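Local coordinates for type III Pentaketide Synthase (Neurospora crassa, PDB 3EUO), which probably acts as an acyltransferase of the chalcone and stilbene synthase family, building pentaketide products as a type III polyketide synthase, at residues Y45-S53 and D322-S330; V76-A85 and L172-M180. All blocks are in the same frame, centred on the assembly; numbering follows the deposited sequence.

Both contacts bring distant parts of one thiolase-like chain together, and their centres lie about 17 Å apart. Contact 2 is nested within the chain loop that contact 1 closes: strand 51-53 is followed by helix 70-96, which packs on strand 168-175. Contact 1 instead joins the N-terminal and C-terminal family regions. The two meet directly where Ser-53 OG lies 2.8 Å from Thr-178 OG1, a probable hydrogen bond, while Ser-330 O packs against Glu-175 CG at 3.5 Å. Contact 1 also leads to the modified cysteine at position 143, a 3-sulfinoalanine, whose OD1 is hydrogen-bonded to Asn-329 ND2 in segment 322-330.

Contact 1: Y45-S53 and D322-S330; sequences YTGIDQRSS and DRYINHGNS
Asp-49 N and Gln-50 N both bond to Ile-325 O, the first at 2.8 Å in the carbonyl plane and the second, longer, at 3.3 Å. Ser-52 N adds a third backbone bond, to His-327 O at 3.2 Å. Among side chains, His-327 ND1 donates in its ring plane to Ser-52 OG (2.9 Å, 167° at the hydrogen), which fixes the ring's rotation; Tyr-12 stacks on that ring. Tyr-324 OH donates to Thr-46 O at 2.7 Å from above the carbonyl plane. One water links Gln-50 OE1 to Asn-326 O and another links Ser-52 OG to the same carbonyl.

Apolar packing centres on Ile-48, which lays CG1 over one face of the Tyr-324 ring, 3.8 Å from its centroid, in a CH-pi contact. With CG2 anti to the backbone N, that second branch reaches Gly-328 CA at 3.9 Å.

Positive phi at Gly-328 ends the helical conformation, and the carbonyls of Ile-325 and His-327 take up N-H groups from a loop and from the strand that follows it. The arrangement is a helix C-terminal end docked on the loop leading into strand 51-53, which pairs with strand 15-17 in a two-stranded antiparallel sheet.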
loop_
_atom_site.group_PDB
_atom_site.type_symbol
_atom_site.label_atom_id
_atom_site.label_comp_id
_atom_site.label_asym_id
_atom_site.label_seq_id
_atom_site.Cartn_x
_atom_site.Cartn_y
_atom_site.Cartn_z
ATOM N N TYR A 45 6.392 24.709 22.600
ATOM C CA TYR A 45 6.390 25.784 21.607
ATOM C C TYR A 45 5.451 25.472 20.438
ATOM O O TYR A 45 5.322 26.278 19.509
ATOM C CB TYR A 45 7.796 26.007 21.013
ATOM C CG TYR A 45 8.943 26.239 21.965
ATOM C CD1 TYR A 45 8.755 26.851 23.204
ATOM C CD2 TYR A 45 10.244 25.889 21.590
ATOM C CE1 TYR A 45 9.833 27.080 24.067
ATOM C CE2 TYR A 45 11.322 26.101 22.442
ATOM C CZ TYR A 45 11.112 26.700 23.677
ATOM O OH TYR A 45 12.182 26.926 24.516
ATOM N N THR A 46 4.817 24.301 20.465
ATOM C CA THR A 46 4.066 23.809 19.298
ATOM C C THR A 46 2.696 24.451 19.109
ATOM O O THR A 46 2.200 24.525 17.978
ATOM C CB THR A 46 3.800 22.300 19.378
ATOM O OG1 THR A 46 3.031 22.025 20.556
ATOM C CG2 THR A 46 5.103 21.498 19.384
ATOM N N GLY A 47 2.077 24.876 20.206
ATOM C CA GLY A 47 0.691 25.353 20.178
ATOM C C GLY A 47 -0.337 24.230 20.290
ATOM O O GLY A 47 -1.549 24.467 20.146
ATOM N N ILE A 48 0.139 23.009 20.542
ATOM C CA ILE A 48 -0.752 21.862 20.745
ATOM C C ILE A 48 -1.103 21.768 22.214
ATOM O O ILE A 48 -0.230 21.567 23.063
ATOM C CB ILE A 48 -0.123 20.523 20.285
ATOM C CG1 ILE A 48 0.275 20.585 18.805
ATOM C CG2 ILE A 48 -1.100 19.366 20.531
ATOM C CD1 ILE A 48 1.102 19.381 18.311
ATOM N N ASP A 49 -2.386 21.918 22.507
ATOM C CA ASP A 49 -2.880 21.822 23.868
ATOM C C ASP A 49 -2.918 20.366 24.357
ATOM O O ASP A 49 -2.507 20.062 25.482
ATOM C CB ASP A 49 -4.278 22.452 23.944
ATOM C CG ASP A 49 -4.755 22.655 25.367
ATOM O OD1 ASP A 49 -3.974 23.184 26.193
ATOM O OD2 ASP A 49 -5.921 22.299 25.650
ATOM N N GLN A 50 -3.431 19.477 23.511
ATOM C CA GLN A 50 -3.604 18.067 23.851
ATOM C C GLN A 50 -3.430 17.191 22.626
ATOM O O GLN A 50 -3.824 17.578 21.529
ATOM C CB GLN A 50 -4.994 17.817 24.433
ATOM C CG GLN A 50 -5.186 18.357 25.840
ATOM C CD GLN A 50 -6.392 17.768 26.519
ATOM O OE1 GLN A 50 -7.503 17.785 25.976
ATOM N NE2 GLN A 50 -6.189 17.239 27.721
ATOM N N ARG A 51 -2.838 16.016 22.828
ATOM C CA ARG A 51 -2.708 15.016 21.768
ATOM C C ARG A 51 -3.557 13.795 22.108
ATOM O O ARG A 51 -3.552 13.314 23.239
ATOM C CB ARG A 51 -1.254 14.586 21.574
ATOM C CG ARG A 51 -0.308 15.659 21.048
ATOM C CD ARG A 51 1.141 15.142 20.987
ATOM N NE ARG A 51 1.613 14.685 22.294
ATOM C CZ ARG A 51 1.775 13.410 22.650
ATOM N NH1 ARG A 51 1.519 12.420 21.790
ATOM N NH2 ARG A 51 2.194 13.118 23.877
ATOM N N SER A 52 -4.289 13.301 21.122
ATOM C CA SER A 52 -5.127 12.124 21.294
ATOM C C SER A 52 -4.258 10.870 21.305
ATOM O O SER A 52 -3.339 10.755 20.499
ATOM C CB SER A 52 -6.150 12.053 20.167
ATOM O OG SER A 52 -7.132 13.075 20.333
ATOM N N SER A 53 -4.553 9.948 22.219
ATOM C CA SER A 53 -3.752 8.727 22.378
ATOM C C SER A 53 -4.573 7.514 22.792
ATOM O O SER A 53 -5.553 7.628 23.540
ATOM C CB SER A 53 -2.635 8.958 23.395
ATOM O OG SER A 53 -1.831 7.805 23.565
ATOM N N ASP A 322 -8.432 23.899 14.840
ATOM C CA ASP A 322 -9.219 23.186 15.838
ATOM C C ASP A 322 -8.673 21.783 16.086
ATOM O O ASP A 322 -8.516 21.366 17.235
ATOM C CB ASP A 322 -10.686 23.104 15.401
ATOM C CG ASP A 322 -11.554 22.409 16.425
ATOM O OD1 ASP A 322 -12.070 23.102 17.325
ATOM O OD2 ASP A 322 -11.727 21.172 16.328
ATOM N N ARG A 323 -8.399 21.063 15.001
ATOM C CA ARG A 323 -7.812 19.719 15.082
ATOM C C ARG A 323 -6.420 19.739 15.710
ATOM O O ARG A 323 -6.125 18.976 16.629
ATOM C CB ARG A 323 -7.748 19.090 13.688
ATOM C CG ARG A 323 -8.848 18.086 13.416
ATOM C CD ARG A 323 -10.231 18.712 13.450
ATOM N NE ARG A 323 -11.201 17.686 13.816
ATOM C CZ ARG A 323 -11.728 17.537 15.025
ATOM N NH1 ARG A 323 -11.422 18.373 16.010
ATOM N NH2 ARG A 323 -12.583 16.555 15.239
ATOM N N TYR A 324 -5.582 20.642 15.223
ATOM C CA TYR A 324 -4.200 20.723 15.647
ATOM C C TYR A 324 -4.072 21.027 17.142
ATOM O O TYR A 324 -3.348 20.340 17.870
ATOM C CB TYR A 324 -3.485 21.790 14.824
ATOM C CG TYR A 324 -2.028 21.969 15.174
ATOM C CD1 TYR A 324 -1.074 21.015 14.811
ATOM C CD2 TYR A 324 -1.605 23.096 15.860
ATOM C CE1 TYR A 324 0.275 21.194 15.135
ATOM C CE2 TYR A 324 -0.263 23.281 16.196
ATOM C CZ TYR A 324 0.662 22.333 15.832
ATOM O OH TYR A 324 1.976 22.531 16.164
ATOM N N ILE A 325 -4.793 22.050 17.596
ATOM C CA ILE A 325 -4.703 22.470 18.990
ATOM C C ILE A 325 -5.240 21.408 19.944
ATOM O O ILE A 325 -4.623 21.130 20.975
ATOM C CB ILE A 325 -5.412 23.831 19.229
ATOM C CG1 ILE A 325 -4.678 24.940 18.469
ATOM C CG2 ILE A 325 -5.459 24.161 20.729
ATOM C CD1 ILE A 325 -5.406 26.288 18.450
ATOM N N ASN A 326 -6.377 20.809 19.597
ATOM C CA ASN A 326 -7.074 19.921 20.502
ATOM C C ASN A 326 -6.745 18.436 20.374
ATOM O O ASN A 326 -7.079 17.655 21.270
ATOM C CB ASN A 326 -8.580 20.159 20.378
ATOM C CG ASN A 326 -8.957 21.580 20.737
ATOM O OD1 ASN A 326 -9.321 22.377 19.874
ATOM N ND2 ASN A 326 -8.824 21.923 22.017
ATOM N N HIS A 327 -6.076 18.055 19.283
ATOM C CA HIS A 327 -5.784 16.634 19.027
ATOM C C HIS A 327 -4.375 16.347 18.523
ATOM O O HIS A 327 -3.927 15.197 18.563
ATOM C CB HIS A 327 -6.803 16.047 18.042
ATOM C CG HIS A 327 -8.220 16.164 18.505
ATOM N ND1 HIS A 327 -8.804 15.248 19.351
ATOM C CD2 HIS A 327 -9.162 17.105 18.258
ATOM C CE1 HIS A 327 -10.051 15.610 19.595
ATOM N NE2 HIS A 327 -10.292 16.734 18.944
ATOM N N GLY A 328 -3.679 17.370 18.033
ATOM C CA GLY A 328 -2.327 17.161 17.508
ATOM C C GLY A 328 -2.352 16.686 16.063
ATOM O O GLY A 328 -3.395 16.695 15.416
ATOM N N ASN A 329 -1.192 16.258 15.573
ATOM C CA ASN A 329 -1.033 15.783 14.199
ATOM C C ASN A 329 -1.207 14.262 14.162
ATOM O O ASN A 329 -0.322 13.522 14.590
ATOM C CB ASN A 329 0.357 16.210 13.679
ATOM C CG ASN A 329 0.698 15.648 12.300
ATOM O OD1 ASN A 329 -0.041 14.855 11.728
ATOM N ND2 ASN A 329 1.852 16.056 11.772
ATOM N N SER A 330 -2.347 13.803 13.643
ATOM C CA SER A 330 -2.652 12.368 13.589
ATOM C C SER A 330 -2.259 11.760 12.240
ATOM O O SER A 330 -2.892 10.808 11.777
ATOM C CB SER A 330 -4.142 12.112 13.877
ATOM O OG SER A 330 -4.523 12.657 15.130
HETATM O O HOH W 1 -8.845 17.785 23.336
HETATM O O HOH W 2 -6.879 15.020 22.542
#

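Contact 2: V76-A85 and L172-M180; sequences VFMSDGVPLA and LALEVSTTM
Helix 70-96 packs on strand 168-175 of the central mixed sheet, a helix-on-sheet layer of the thiolase-like fold, and within it Phe-77, Gly-81 and Ala-85 meet Leu-172, Leu-174 and Val-176. The short axes run at 146°, roughly antiparallel, and approach to 8.4 Å. No hydrogen bond spans the two segments, so the contact rests on apolar packing.

Phe-77 extends from the helix toward the strand with CG anti to the backbone N (chi1 -170°), and its ring spans Leu-174, on the strand, and Val-176, just after its end. Its CZ touches Leu-174 CD2 at 3.5 Å, the two side chains approaching from opposite directions, while CD1 lies 3.8 Å from Val-176 CG2. Tyr-119 meets the same ring edge-to-face. Reducing Phe-77 to an alanine would probably open a gap between helix and strand, leaving Leu-174 and Val-176 without the ring that spans them.

Both Leu-174 methyls lie against Gly-81 O, CD1 at 3.4 Å, and CD2 goes on to meet Ala-85 CB at 3.9 Å. The same methyl of Ala-85 touches Leu-172 CD2. At Gly-81, Val-176 CG2 sits 3.9 Å from CA, and a side chain there would collide with it and with Phe-77 O. That carbonyl accepts from both Gly-81 N and Val-82 N, in the wider pi-type turn at 77-81.

Beyond the strand, Thr-179 CG2 passes Val-76 CG1 at 4.1 Å. Phe-77, with Gly-81 and Ala-85, thus packs the helix on the sheet against branched side chains, as in a layered alpha/beta fold, here in the N-terminal chalcone synthase-like region.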
loop_
_atom_site.group_PDB
_atom_site.type_symbol
_atom_site.label_atom_id
_atom_site.label_comp_id
_atom_site.label_asym_id
_atom_site.label_seq_id
_atom_site.Cartn_x
_atom_site.Cartn_y
_atom_site.Cartn_z
ATOM N N VAL A 76 -0.687 -3.906 19.504
ATOM C CA VAL A 76 -1.508 -2.807 20.026
ATOM C C VAL A 76 -2.216 -2.022 18.907
ATOM O O VAL A 76 -3.351 -1.544 19.092
ATOM C CB VAL A 76 -0.697 -1.907 21.000
ATOM C CG1 VAL A 76 -1.398 -0.572 21.278
ATOM C CG2 VAL A 76 -0.477 -2.656 22.321
ATOM N N PHE A 77 -1.566 -1.915 17.746
ATOM C CA PHE A 77 -2.231 -1.358 16.558
ATOM C C PHE A 77 -3.513 -2.143 16.281
ATOM O O PHE A 77 -4.573 -1.564 16.025
ATOM C CB PHE A 77 -1.303 -1.391 15.340
ATOM C CG PHE A 77 -1.827 -0.615 14.151
ATOM C CD1 PHE A 77 -1.488 0.725 13.985
ATOM C CD2 PHE A 77 -2.659 -1.223 13.205
ATOM C CE1 PHE A 77 -1.960 1.445 12.888
ATOM C CE2 PHE A 77 -3.142 -0.505 12.100
ATOM C CZ PHE A 77 -2.780 0.831 11.946
ATOM N N MET A 78 -3.419 -3.466 16.348
ATOM C CA MET A 78 -4.589 -4.313 16.121
ATOM C C MET A 78 -5.620 -4.237 17.254
ATOM O O MET A 78 -6.823 -4.135 16.981
ATOM C CB MET A 78 -4.163 -5.755 15.847
ATOM C CG MET A 78 -3.275 -5.887 14.610
ATOM S SD MET A 78 -4.035 -5.328 13.049
ATOM C CE MET A 78 -5.405 -6.436 12.979
ATOM N N SER A 79 -5.164 -4.252 18.508
ATOM C CA SER A 79 -6.096 -4.254 19.651
ATOM C C SER A 79 -6.755 -2.907 19.910
ATOM O O SER A 79 -7.938 -2.859 20.271
ATOM C CB SER A 79 -5.434 -4.760 20.940
ATOM O OG SER A 79 -4.403 -3.895 21.393
ATOM N N ASP A 80 -5.997 -1.827 19.727
ATOM C CA ASP A 80 -6.453 -0.480 20.098
ATOM C C ASP A 80 -6.680 0.480 18.925
ATOM O O ASP A 80 -7.392 1.472 19.071
ATOM C CB ASP A 80 -5.491 0.141 21.115
ATOM C CG ASP A 80 -5.589 -0.520 22.475
ATOM O OD1 ASP A 80 -6.019 0.165 23.419
ATOM O OD2 ASP A 80 -5.269 -1.728 22.587
ATOM N N GLY A 81 -6.075 0.187 17.775
ATOM C CA GLY A 81 -6.238 1.029 16.583
ATOM C C GLY A 81 -7.397 0.573 15.712
ATOM O O GLY A 81 -8.265 1.367 15.350
ATOM N N VAL A 82 -7.426 -0.716 15.387
ATOM C CA VAL A 82 -8.477 -1.255 14.507
ATOM C C VAL A 82 -9.917 -0.891 14.949
ATOM O O VAL A 82 -10.721 -0.485 14.110
ATOM C CB VAL A 82 -8.274 -2.780 14.216
ATOM C CG1 VAL A 82 -9.533 -3.427 13.608
ATOM C CG2 VAL A 82 -7.073 -2.971 13.299
ATOM N N PRO A 83 -10.230 -0.985 16.262
ATOM C CA PRO A 83 -11.566 -0.573 16.726
ATOM C C PRO A 83 -11.930 0.880 16.382
ATOM O O PRO A 83 -13.110 1.181 16.161
ATOM C CB PRO A 83 -11.471 -0.754 18.248
ATOM C CG PRO A 83 -10.437 -1.824 18.420
ATOM C CD PRO A 83 -9.414 -1.495 17.381
ATOM N N LEU A 84 -10.934 1.770 16.355
ATOM C CA LEU A 84 -11.150 3.168 15.981
ATOM C C LEU A 84 -11.540 3.234 14.510
ATOM O O LEU A 84 -12.459 3.966 14.127
ATOM C CB LEU A 84 -9.875 3.996 16.210
ATOM C CG LEU A 84 -9.241 4.008 17.601
ATOM C CD1 LEU A 84 -7.903 4.744 17.580
ATOM C CD2 LEU A 84 -10.195 4.621 18.619
ATOM N N ALA A 85 -10.836 2.455 13.695
ATOM C CA ALA A 85 -11.086 2.408 12.255
ATOM C C ALA A 85 -12.468 1.827 11.957
ATOM O O ALA A 85 -13.171 2.292 11.053
ATOM C CB ALA A 85 -10.005 1.599 11.566
ATOM N N LEU A 172 -10.245 5.177 4.126
ATOM C CA LEU A 172 -9.956 5.042 5.553
ATOM C C LEU A 172 -8.499 5.338 5.903
ATOM O O LEU A 172 -7.592 4.863 5.230
ATOM C CB LEU A 172 -10.333 3.625 6.028
ATOM C CG LEU A 172 -10.005 3.200 7.474
ATOM C CD1 LEU A 172 -10.862 3.957 8.483
ATOM C CD2 LEU A 172 -10.162 1.682 7.650
ATOM N N ALA A 173 -8.294 6.111 6.967
ATOM C CA ALA A 173 -6.951 6.331 7.515
ATOM C C ALA A 173 -6.929 5.989 8.993
ATOM O O ALA A 173 -7.822 6.391 9.748
ATOM C CB ALA A 173 -6.512 7.764 7.301
ATOM N N LEU A 174 -5.922 5.226 9.400
ATOM C CA LEU A 174 -5.724 4.915 10.808
ATOM C C LEU A 174 -4.251 5.071 11.144
ATOM O O LEU A 174 -3.388 4.503 10.467
ATOM C CB LEU A 174 -6.213 3.493 11.112
ATOM C CG LEU A 174 -5.805 2.828 12.435
ATOM C CD1 LEU A 174 -6.377 3.559 13.657
ATOM C CD2 LEU A 174 -6.238 1.368 12.438
ATOM N N GLU A 175 -3.964 5.832 12.197
ATOM C CA GLU A 175 -2.587 5.999 12.653
ATOM C C GLU A 175 -2.529 5.873 14.163
ATOM O O GLU A 175 -3.360 6.445 14.869
ATOM C CB GLU A 175 -1.994 7.348 12.216
ATOM C CG GLU A 175 -2.050 7.626 10.706
ATOM C CD GLU A 175 -1.067 6.809 9.870
ATOM O OE1 GLU A 175 -0.342 5.935 10.404
ATOM O OE2 GLU A 175 -1.025 7.049 8.643
ATOM N N VAL A 176 -1.585 5.068 14.634
ATOM C CA VAL A 176 -1.266 4.977 16.060
ATOM C C VAL A 176 0.222 5.295 16.189
ATOM O O VAL A 176 1.080 4.432 15.972
ATOM C CB VAL A 176 -1.578 3.582 16.652
ATOM C CG1 VAL A 176 -1.222 3.538 18.146
ATOM C CG2 VAL A 176 -3.057 3.220 16.447
ATOM N N SER A 177 0.521 6.546 16.517
ATOM C CA SER A 177 1.897 7.021 16.582
ATOM C C SER A 177 2.425 7.136 18.011
ATOM O O SER A 177 3.636 7.075 18.231
ATOM C CB SER A 177 1.995 8.390 15.915
ATOM O OG SER A 177 1.196 9.327 16.614
ATOM N N THR A 178 1.527 7.324 18.977
ATOM C CA THR A 178 1.957 7.658 20.349
ATOM C C THR A 178 2.704 6.532 21.041
ATOM O O THR A 178 3.493 6.778 21.959
ATOM C CB THR A 178 0.792 8.112 21.262
ATOM O OG1 THR A 178 -0.154 7.048 21.394
ATOM C CG2 THR A 178 0.122 9.365 20.710
ATOM N N THR A 179 2.469 5.304 20.585
ATOM C CA THR A 179 3.109 4.119 21.153
ATOM C C THR A 179 4.600 4.056 20.813
ATOM O O THR A 179 5.331 3.232 21.362
ATOM C CB THR A 179 2.414 2.832 20.676
ATOM O OG1 THR A 179 2.291 2.853 19.242
ATOM C CG2 THR A 179 1.018 2.717 21.300
ATOM N N MET A 180 5.040 4.921 19.903
ATOM C CA MET A 180 6.439 4.964 19.488
ATOM C C MET A 180 7.242 5.985 20.292
ATOM O O MET A 180 8.412 6.244 19.995
ATOM C CB MET A 180 6.551 5.182 17.964
ATOM C CG MET A 180 6.204 3.903 17.148
ATOM S SD MET A 180 6.146 4.126 15.351
ATOM C CE MET A 180 4.654 3.216 14.989
#